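Local atomic coordinates of tannase (Lactobacillus plantarum, PDB entry 3WA7), a protein that hydrolyses the galloyl ester bonds of tannins, probably by the nucleophile-based mechanism of alpha/beta-hydrolases. Residues E15-A20 with I24-A29. Residues are numbered along the deposited sequence; the frame is centred on the assembly and turned at random.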
loop_
_atom_site.group_PDB
_atom_site.type_symbol
_atom_site.label_atom_id
_atom_site.label_comp_id
_atom_site.label_asym_id
_atom_site.label_seq_id
_atom_site.Cartn_x
_atom_site.Cartn_y
_atom_site.Cartn_z
ATOM N N GLU A 15 -19.786 -8.975 20.969
ATOM C CA GLU A 15 -20.439 -8.551 19.734
ATOM C C GLU A 15 -20.568 -9.780 18.841
ATOM O O GLU A 15 -19.935 -10.804 19.091
ATOM C CB GLU A 15 -19.574 -7.518 19.002
ATOM C CG GLU A 15 -19.320 -6.230 19.767
ATOM C CD GLU A 15 -20.340 -5.157 19.449
ATOM O OE1 GLU A 15 -21.533 -5.492 19.318
ATOM O OE2 GLU A 15 -19.948 -3.978 19.340
ATOM N N GLN A 16 -21.389 -9.676 17.805
ATOM C CA GLN A 16 -21.538 -10.766 16.851
ATOM C C GLN A 16 -22.018 -10.203 15.526
ATOM O O GLN A 16 -22.763 -9.222 15.488
ATOM C CB GLN A 16 -22.528 -11.826 17.351
ATOM C CG GLN A 16 -23.983 -11.404 17.352
ATOM C CD GLN A 16 -24.913 -12.566 17.654
ATOM O OE1 GLN A 16 -24.946 -13.556 16.921
ATOM N NE2 GLN A 16 -25.672 -12.450 18.737
ATOM N N VAL A 17 -21.557 -10.808 14.440
ATOM C CA VAL A 17 -21.956 -10.396 13.099
ATOM C C VAL A 17 -22.268 -11.651 12.302
ATOM O O VAL A 17 -21.609 -12.675 12.466
ATOM C CB VAL A 17 -20.837 -9.605 12.373
ATOM C CG1 VAL A 17 -20.587 -8.295 13.084
ATOM C CG2 VAL A 17 -19.565 -10.432 12.310
ATOM N N GLN A 18 -23.283 -11.574 11.451
ATOM C CA GLN A 18 -23.671 -12.715 10.636
ATOM C C GLN A 18 -22.859 -12.747 9.351
ATOM O O GLN A 18 -22.923 -11.826 8.539
ATOM C CB GLN A 18 -25.166 -12.648 10.316
ATOM C CG GLN A 18 -26.049 -12.668 11.553
ATOM C CD GLN A 18 -25.929 -13.963 12.336
ATOM O OE1 GLN A 18 -26.315 -14.033 13.503
ATOM N NE2 GLN A 18 -25.402 -15.000 11.693
ATOM N N VAL A 19 -22.080 -13.809 9.183
ATOM C CA VAL A 19 -21.250 -13.978 8.000
ATOM C C VAL A 19 -21.696 -15.219 7.238
ATOM O O VAL A 19 -21.287 -16.338 7.559
ATOM C CB VAL A 19 -19.761 -14.130 8.381
ATOM C CG1 VAL A 19 -18.930 -14.389 7.137
ATOM C CG2 VAL A 19 -19.276 -12.876 9.090
ATOM N N ALA A 20 -22.538 -15.014 6.231
ATOM C CA ALA A 20 -23.047 -16.110 5.417
ATOM C C ALA A 20 -23.876 -17.067 6.265
ATOM O O ALA A 20 -23.546 -18.247 6.391
ATOM C CB ALA A 20 -21.888 -16.856 4.761
ATOM N N ILE A 24 -20.675 -14.910 13.765
ATOM C CA ILE A 24 -19.284 -14.802 14.193
ATOM C C ILE A 24 -19.247 -14.046 15.517
ATOM O O ILE A 24 -19.563 -12.856 15.572
ATOM C CB ILE A 24 -18.433 -14.047 13.153
ATOM C CG1 ILE A 24 -18.484 -14.780 11.811
ATOM C CG2 ILE A 24 -16.992 -13.940 13.636
ATOM C CD1 ILE A 24 -18.018 -16.223 11.879
ATOM N N GLN A 25 -18.869 -14.746 16.583
ATOM C CA GLN A 25 -18.798 -14.157 17.915
ATOM C C GLN A 25 -17.414 -13.573 18.176
ATOM O O GLN A 25 -16.401 -14.233 17.954
ATOM C CB GLN A 25 -19.095 -15.214 18.981
ATOM C CG GLN A 25 -20.487 -15.828 18.922
ATOM C CD GLN A 25 -21.570 -14.900 19.439
ATOM O OE1 GLN A 25 -21.287 -13.855 20.028
ATOM N NE2 GLN A 25 -22.824 -15.289 19.233
ATOM N N TYR A 26 -17.375 -12.335 18.651
ATOM C CA TYR A 26 -16.105 -11.693 18.945
ATOM C C TYR A 26 -16.270 -10.649 20.037
ATOM O O TYR A 26 -17.386 -10.377 20.490
ATOM C CB TYR A 26 -15.530 -11.048 17.676
ATOM C CG TYR A 26 -16.368 -9.928 17.097
ATOM C CD1 TYR A 26 -16.042 -8.591 17.333
ATOM C CD2 TYR A 26 -17.476 -10.203 16.298
ATOM C CE1 TYR A 26 -16.799 -7.555 16.781
ATOM C CE2 TYR A 26 -18.238 -9.174 15.743
ATOM C CZ TYR A 26 -17.894 -7.854 15.988
ATOM O OH TYR A 26 -18.646 -6.839 15.435
ATOM N N TYR A 27 -15.150 -10.089 20.478
ATOM C CA TYR A 27 -15.162 -9.052 21.496
ATOM C C TYR A 27 -14.499 -7.826 20.903
ATOM O O TYR A 27 -13.610 -7.948 20.064
ATOM C CB TYR A 27 -14.407 -9.501 22.745
ATOM C CG TYR A 27 -15.219 -10.398 23.647
ATOM C CD1 TYR A 27 -15.505 -11.715 23.285
ATOM C CD2 TYR A 27 -15.714 -9.924 24.860
ATOM C CE1 TYR A 27 -16.267 -12.540 24.115
ATOM C CE2 TYR A 27 -16.475 -10.739 25.696
ATOM C CZ TYR A 27 -16.747 -12.043 25.318
ATOM O OH TYR A 27 -17.496 -12.842 26.152
ATOM N N ALA A 28 -14.931 -6.649 21.340
ATOM C CA ALA A 28 -14.384 -5.408 20.817
ATOM C C ALA A 28 -14.021 -4.396 21.898
ATOM O O ALA A 28 -14.707 -4.277 22.912
ATOM C CB ALA A 28 -15.382 -4.782 19.847
ATOM N N ALA A 29 -12.924 -3.682 21.667
ATOM C CA ALA A 29 -12.450 -2.633 22.565
ATOM C C ALA A 29 -12.136 -1.515 21.587
ATOM O O ALA A 29 -11.217 -1.638 20.777
ATOM C CB ALA A 29 -11.194 -3.074 23.303
#
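Residues 15-19 and 24-29 run antiparallel, their short axes at 146°, with Glu-15 facing Tyr-26 and Val-17 facing Ile-24 in hydrogen-bonded pairs that flank the non-hydrogen-bonded pair Gln-16 with Gln-25. Each hydrogen-bonded pair is joined by two backbone bonds. The straightest, 179° at the hydrogen, runs from Tyr-26 N to Glu-15 O. The shortest, from Ile-24 N to Val-17 O, measures 2.7 Å. Ile-24 O, already bonded by Val-17 N, also receives a CA-H...O contact from Gln-16 CA.

Glu-15, Val-17, Ile-24 and Tyr-26 share one face; on it Ile-24 and Tyr-26 reach helix 95-103, where bulky, largely apolar groups suit the burial. With CG tucked into the cleft flanked by its own main-chain N and C (chi1 64°), Tyr-26 folds its ring over the neighbouring strand. Glu-15 CB sits over one ring face, 3.7 Å from the centroid, in a CH-pi contact, while Val-17 CG1 meets the ring edge, 3.4 Å from Tyr-26 OH. The Glu-15 chain, long enough to reach, bends at chi2 and carries its carboxylate off to a salt bridge with Arg-30. Were Tyr-26 an alanine, Glu-15 CB and Val-17 CG1 would probably lose their aromatic partner and a gap would be likely to open beside Leu-102 of the helix. Beta-branched Val-19 and Ile-24 suit an extended backbone, and they pack tightly, Val-19 CG2 lying 3.4 Å from Ile-24 CG1.

On the exposed face the long polar chains of Gln-16 and Gln-25 run alongside each other, their amides well out of parallel; Gln-25 OE1 rests 3.6 Å from Gln-16 CB.

This is a beta hairpin at the border of the alpha/beta-hydrolase sheet: strand 13-19 is outermost, and strand 22-33 joins it to strand 44-50.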